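Local coordinates for uncharacterized protein TP-0789 domain-containing protein (Nitrosomonas europaea ATCC 19718, PDB 3BUU), which is of unknown function but belongs to the LolA superfamily, whose namesake LolA carries lipoproteins across the periplasm, so it may bind a lipidated or other hydrophobic partner, at residues Asp129-Leu135 and Val147-Gln153. Sequence-based numbering, arbitrary orientation.
Sequences DYYVLEL and VLLWVNQ
With chi1 at -81°, W150 turns CG away from its own carbonyl carbon and lays the indole alongside V132, whose CG2 stands 3.6 Å from the centroid of the five-membered ring. CG1 of the same valine, set anti to the backbone N, reaches the six-membered ring. The two belong to an antiparallel beta hairpin of the LolA-like fold, strands 128-137 and 146-152, and sit opposite each other in a non-hydrogen-bonded pair, both side chains on the same face of the hairpin as Y130. The Y130 ring takes the edge of the indole on its face in an offset edge-to-face pair. Beyond the hairpin, E123 accepts a hydrogen bond from the indole NE1, and K160 makes a cation-pi contact with W150. A leucine in place of W150 would probably leave E123 without this donor and V132 CG2 without its aromatic face. Y131, L133, L135, V147, L149 and V151 line the other face; I12 and L13 of helix 9-20 pack against four of them. Six backbone bonds tie the strands through three hydrogen-bonded pairs, the shortest from L135 N to V147 O, 2.7 Å. Q153 N adds a seventh where strand 146-152 has ended, 2.9 Å from D129 O and almost straight at 174°. There the Q153 chain runs across the Y131 ring, its CG 3.5 Å from the centroid and 4° off the normal.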
ATOM      1  N   ASP A 129      12.001  20.965   4.239  1.00 12.90           N
ATOM      2  CA  ASP A 129      13.071  20.155   3.682  1.00 10.53           C
ATOM      3  C   ASP A 129      12.675  18.698   3.793  1.00  8.62           C
ATOM      4  O   ASP A 129      12.097  18.271   4.780  1.00  8.98           O
ATOM      5  CB  ASP A 129      14.391  20.336   4.454  1.00 12.92           C
ATOM      6  CG  ASP A 129      14.840  21.769   4.513  1.00 18.56           C
ATOM      7  OD1 ASP A 129      14.890  22.369   3.441  1.00 22.68           O
ATOM      8  OD2 ASP A 129      15.176  22.283   5.617  1.00 22.84           O
ATOM      9  N   TYR A 130      13.049  17.949   2.768  1.00  8.05           N
ATOM     10  CA  TYR A 130      12.724  16.554   2.639  1.00  7.04           C
ATOM     11  C   TYR A 130      13.967  15.756   2.378  1.00  6.96           C
ATOM     12  O   TYR A 130      14.816  16.167   1.590  1.00  9.62           O
ATOM     13  CB  TYR A 130      11.717  16.321   1.471  1.00  7.75           C
ATOM     14  CG  TYR A 130      10.441  17.047   1.678  1.00  8.33           C
ATOM     15  CD1 TYR A 130       9.398  16.484   2.428  1.00  8.59           C
ATOM     16  CD2 TYR A 130      10.277  18.319   1.155  1.00 11.18           C
ATOM     17  CE1 TYR A 130       8.255  17.220   2.641  1.00 10.09           C
ATOM     18  CE2 TYR A 130       9.122  19.034   1.353  1.00 13.65           C
ATOM     19  CZ  TYR A 130       8.127  18.494   2.119  1.00 12.49           C
ATOM     20  OH  TYR A 130       6.960  19.203   2.292  1.00 15.78           O
ATOM     21  N   TYR A 131      14.053  14.591   2.995  1.00  6.37           N
ATOM     22  CA  TYR A 131      14.942  13.548   2.527  1.00  5.95           C
ATOM     23  C   TYR A 131      14.281  12.890   1.327  1.00  6.78           C
ATOM     24  O   TYR A 131      13.127  12.485   1.427  1.00  7.88           O
ATOM     25  CB  TYR A 131      15.143  12.480   3.603  1.00  6.60           C
ATOM     26  CG  TYR A 131      15.677  12.959   4.912  1.00  6.08           C
ATOM     27  CD1 TYR A 131      16.939  13.497   5.024  1.00  6.81           C
ATOM     28  CD2 TYR A 131      14.935  12.805   6.080  1.00  7.81           C
ATOM     29  CE1 TYR A 131      17.464  13.866   6.290  1.00  8.83           C
ATOM     30  CE2 TYR A 131      15.432  13.175   7.321  1.00  7.92           C
ATOM     31  CZ  TYR A 131      16.697  13.717   7.435  1.00  8.28           C
ATOM     32  OH  TYR A 131      17.208  14.063   8.667  1.00 10.79           O
ATOM     33  N   VAL A 132      15.016  12.673   0.237  1.00  6.39           N
ATOM     34  CA  VAL A 132      14.516  11.883  -0.895  1.00  6.85           C
ATOM     35  C   VAL A 132      15.249  10.567  -0.869  1.00  6.30           C
ATOM     36  O   VAL A 132      16.467  10.533  -1.160  1.00  7.49           O
ATOM     37  CB  VAL A 132      14.645  12.602  -2.265  1.00  7.15           C
ATOM     38  CG1 VAL A 132      13.965  11.756  -3.345  1.00  9.36           C
ATOM     39  CG2 VAL A 132      14.026  13.978  -2.198  1.00  8.97           C
ATOM     40  N   LEU A 133      14.553   9.512  -0.463  1.00  6.24           N
ATOM     41  CA  LEU A 133      15.165   8.205  -0.402  1.00  6.12           C
ATOM     42  C   LEU A 133      14.933   7.456  -1.697  1.00  6.31           C
ATOM     43  O   LEU A 133      13.815   7.421  -2.201  1.00  7.60           O
ATOM     44  CB  LEU A 133      14.558   7.348   0.726  1.00  7.39           C
ATOM     45  CG  LEU A 133      14.709   7.925   2.141  1.00  8.48           C
ATOM     46  CD1 LEU A 133      14.087   6.957   3.192  1.00  9.92           C
ATOM     47  CD2 LEU A 133      16.153   8.182   2.484  1.00 10.43           C
ATOM     48  N   GLU A 134      15.970   6.818  -2.209  1.00  6.58           N
ATOM     49  CA  GLU A 134      15.829   5.872  -3.300  1.00  7.11           C
ATOM     50  C   GLU A 134      15.688   4.479  -2.682  1.00  6.57           C
ATOM     51  O   GLU A 134      16.595   4.022  -1.959  1.00  7.29           O
ATOM     52  CB  GLU A 134      17.052   5.934  -4.214  1.00  8.09           C
ATOM     53  CG  GLU A 134      16.908   4.928  -5.341  1.00  9.95           C
ATOM     54  CD  GLU A 134      17.733   5.251  -6.559  1.00 15.40           C
ATOM     55  OE1 GLU A 134      18.374   6.313  -6.604  1.00 19.08           O
ATOM     56  OE2 GLU A 134      17.722   4.439  -7.502  1.00 18.73           O
ATOM     57  N   LEU A 135      14.556   3.835  -2.963  1.00  6.73           N
ATOM     58  CA  LEU A 135      14.241   2.506  -2.431  1.00  7.38           C
ATOM     59  C   LEU A 135      14.381   1.539  -3.571  1.00  7.20           C
ATOM     60  O   LEU A 135      13.619   1.576  -4.548  1.00  8.50           O
ATOM     61  CB  LEU A 135      12.799   2.510  -1.928  1.00  7.36           C
ATOM     62  CG  LEU A 135      12.461   3.529  -0.855  1.00 10.24           C
ATOM     63  CD1 LEU A 135      11.064   3.301  -0.308  1.00 11.27           C
ATOM     64  CD2 LEU A 135      13.441   3.627   0.248  1.00 12.36           C
ATOM     65  N   VAL A 147      11.404   2.919  -5.948  1.00  7.25           N
ATOM     66  CA  VAL A 147      10.503   3.962  -5.452  1.00  6.81           C
ATOM     67  C   VAL A 147      11.388   5.124  -4.987  1.00  6.26           C
ATOM     68  O   VAL A 147      12.403   4.873  -4.323  1.00  7.30           O
ATOM     69  CB  VAL A 147       9.648   3.436  -4.269  1.00  6.75           C
ATOM     70  CG1 VAL A 147       8.673   4.518  -3.770  1.00  7.92           C
ATOM     71  CG2 VAL A 147       8.850   2.215  -4.710  1.00  8.98           C
ATOM     72  N   LEU A 148      11.009   6.370  -5.250  1.00  5.89           N
ATOM     73  CA  LEU A 148      11.620   7.516  -4.587  1.00  5.96           C
ATOM     74  C   LEU A 148      10.596   8.023  -3.597  1.00  5.79           C
ATOM     75  O   LEU A 148       9.461   8.294  -3.961  1.00  6.62           O
ATOM     76  CB  LEU A 148      11.981   8.626  -5.596  1.00  7.61           C
ATOM     77  CG  LEU A 148      12.993   8.256  -6.674  1.00  9.19           C
ATOM     78  CD1 LEU A 148      13.335   9.512  -7.468  1.00 11.70           C
ATOM     79  CD2 LEU A 148      14.207   7.557  -6.123  1.00 12.50           C
ATOM     80  N   LEU A 149      11.001   8.131  -2.336  1.00  6.16           N
ATOM     81  CA  LEU A 149      10.115   8.517  -1.249  1.00  5.59           C
ATOM     82  C   LEU A 149      10.628   9.800  -0.599  1.00  5.83           C
ATOM     83  O   LEU A 149      11.775   9.848  -0.152  1.00  6.14           O
ATOM     84  CB  LEU A 149      10.046   7.386  -0.202  1.00  6.90           C
ATOM     85  CG  LEU A 149       9.140   7.680   1.008  1.00  7.22           C
ATOM     86  CD1 LEU A 149       7.679   7.765   0.632  1.00  8.59           C
ATOM     87  CD2 LEU A 149       9.381   6.651   2.085  1.00  8.62           C
ATOM     88  N   TRP A 150       9.779  10.825  -0.557  1.00  5.50           N
ATOM     89  CA  TRP A 150      10.072  12.065   0.136  1.00  5.97           C
ATOM     90  C   TRP A 150       9.596  11.947   1.579  1.00  5.70           C
ATOM     91  O   TRP A 150       8.410  11.661   1.815  1.00  6.05           O
ATOM     92  CB  TRP A 150       9.341  13.228  -0.535  1.00  6.58           C
ATOM     93  CG  TRP A 150       9.971  13.807  -1.760  1.00  6.62           C
ATOM     94  CD1 TRP A 150      10.467  15.063  -1.862  1.00  7.38           C
ATOM     95  CD2 TRP A 150      10.125  13.205  -3.058  1.00  6.99           C
ATOM     96  NE1 TRP A 150      10.967  15.272  -3.126  1.00  8.92           N
ATOM     97  CE2 TRP A 150      10.791  14.138  -3.866  1.00  8.10           C
ATOM     98  CE3 TRP A 150       9.788  11.960  -3.602  1.00  7.12           C
ATOM     99  CZ2 TRP A 150      11.114  13.907  -5.189  1.00  9.14           C
ATOM    100  CZ3 TRP A 150      10.120  11.692  -4.955  1.00  7.82           C
ATOM    101  CH2 TRP A 150      10.779  12.689  -5.722  1.00  9.18           C
ATOM    102  N   VAL A 151      10.490  12.203   2.522  1.00  6.01           N
ATOM    103  CA  VAL A 151      10.216  12.113   3.940  1.00  5.81           C
ATOM    104  C   VAL A 151      10.566  13.470   4.546  1.00  5.64           C
ATOM    105  O   VAL A 151      11.691  13.966   4.388  1.00  6.45           O
ATOM    106  CB  VAL A 151      11.025  10.972   4.588  1.00  6.15           C
ATOM    107  CG1 VAL A 151      10.744  10.947   6.091  1.00  7.37           C
ATOM    108  CG2 VAL A 151      10.670   9.636   3.982  1.00  6.77           C
ATOM    109  N   ASN A 152       9.601  14.077   5.228  1.00  6.58           N
ATOM    110  CA  ASN A 152       9.851  15.387   5.848  1.00  7.43           C
ATOM    111  C   ASN A 152      10.958  15.284   6.882  1.00  6.43           C
ATOM    112  O   ASN A 152      10.921  14.427   7.767  1.00  7.30           O
ATOM    113  CB  ASN A 152       8.550  15.820   6.513  1.00 10.35           C
ATOM    114  CG  ASN A 152       8.510  17.283   6.822  1.00 13.60           C
ATOM    115  OD1 ASN A 152       9.439  17.815   7.359  1.00 16.92           O
ATOM    116  ND2 ASN A 152       7.416  17.919   6.532  1.00 17.11           N
ATOM    117  N   GLN A 153      11.955  16.162   6.798  1.00  6.46           N
ATOM    118  CA  GLN A 153      13.074  16.096   7.737  1.00  7.01           C
ATOM    119  C   GLN A 153      12.647  16.487   9.134  1.00  8.34           C
ATOM    120  O   GLN A 153      13.292  16.111  10.103  1.00 10.78           O
ATOM    121  CB  GLN A 153      14.194  17.014   7.314  1.00  6.84           C
ATOM    122  CG  GLN A 153      14.859  16.593   6.001  1.00  7.64           C
ATOM    123  CD  GLN A 153      16.078  17.416   5.677  1.00  8.59           C
ATOM    124  OE1 GLN A 153      16.490  18.275   6.457  1.00 12.16           O
ATOM    125  NE2 GLN A 153      16.616  17.221   4.500  1.00  9.95           N
TER
HETATM  126  O   HOH W   1      11.164  20.166   7.044  1.00 24.13           O
HETATM  127  O   HOH W   2      18.028  20.584   6.028  1.00 28.35           O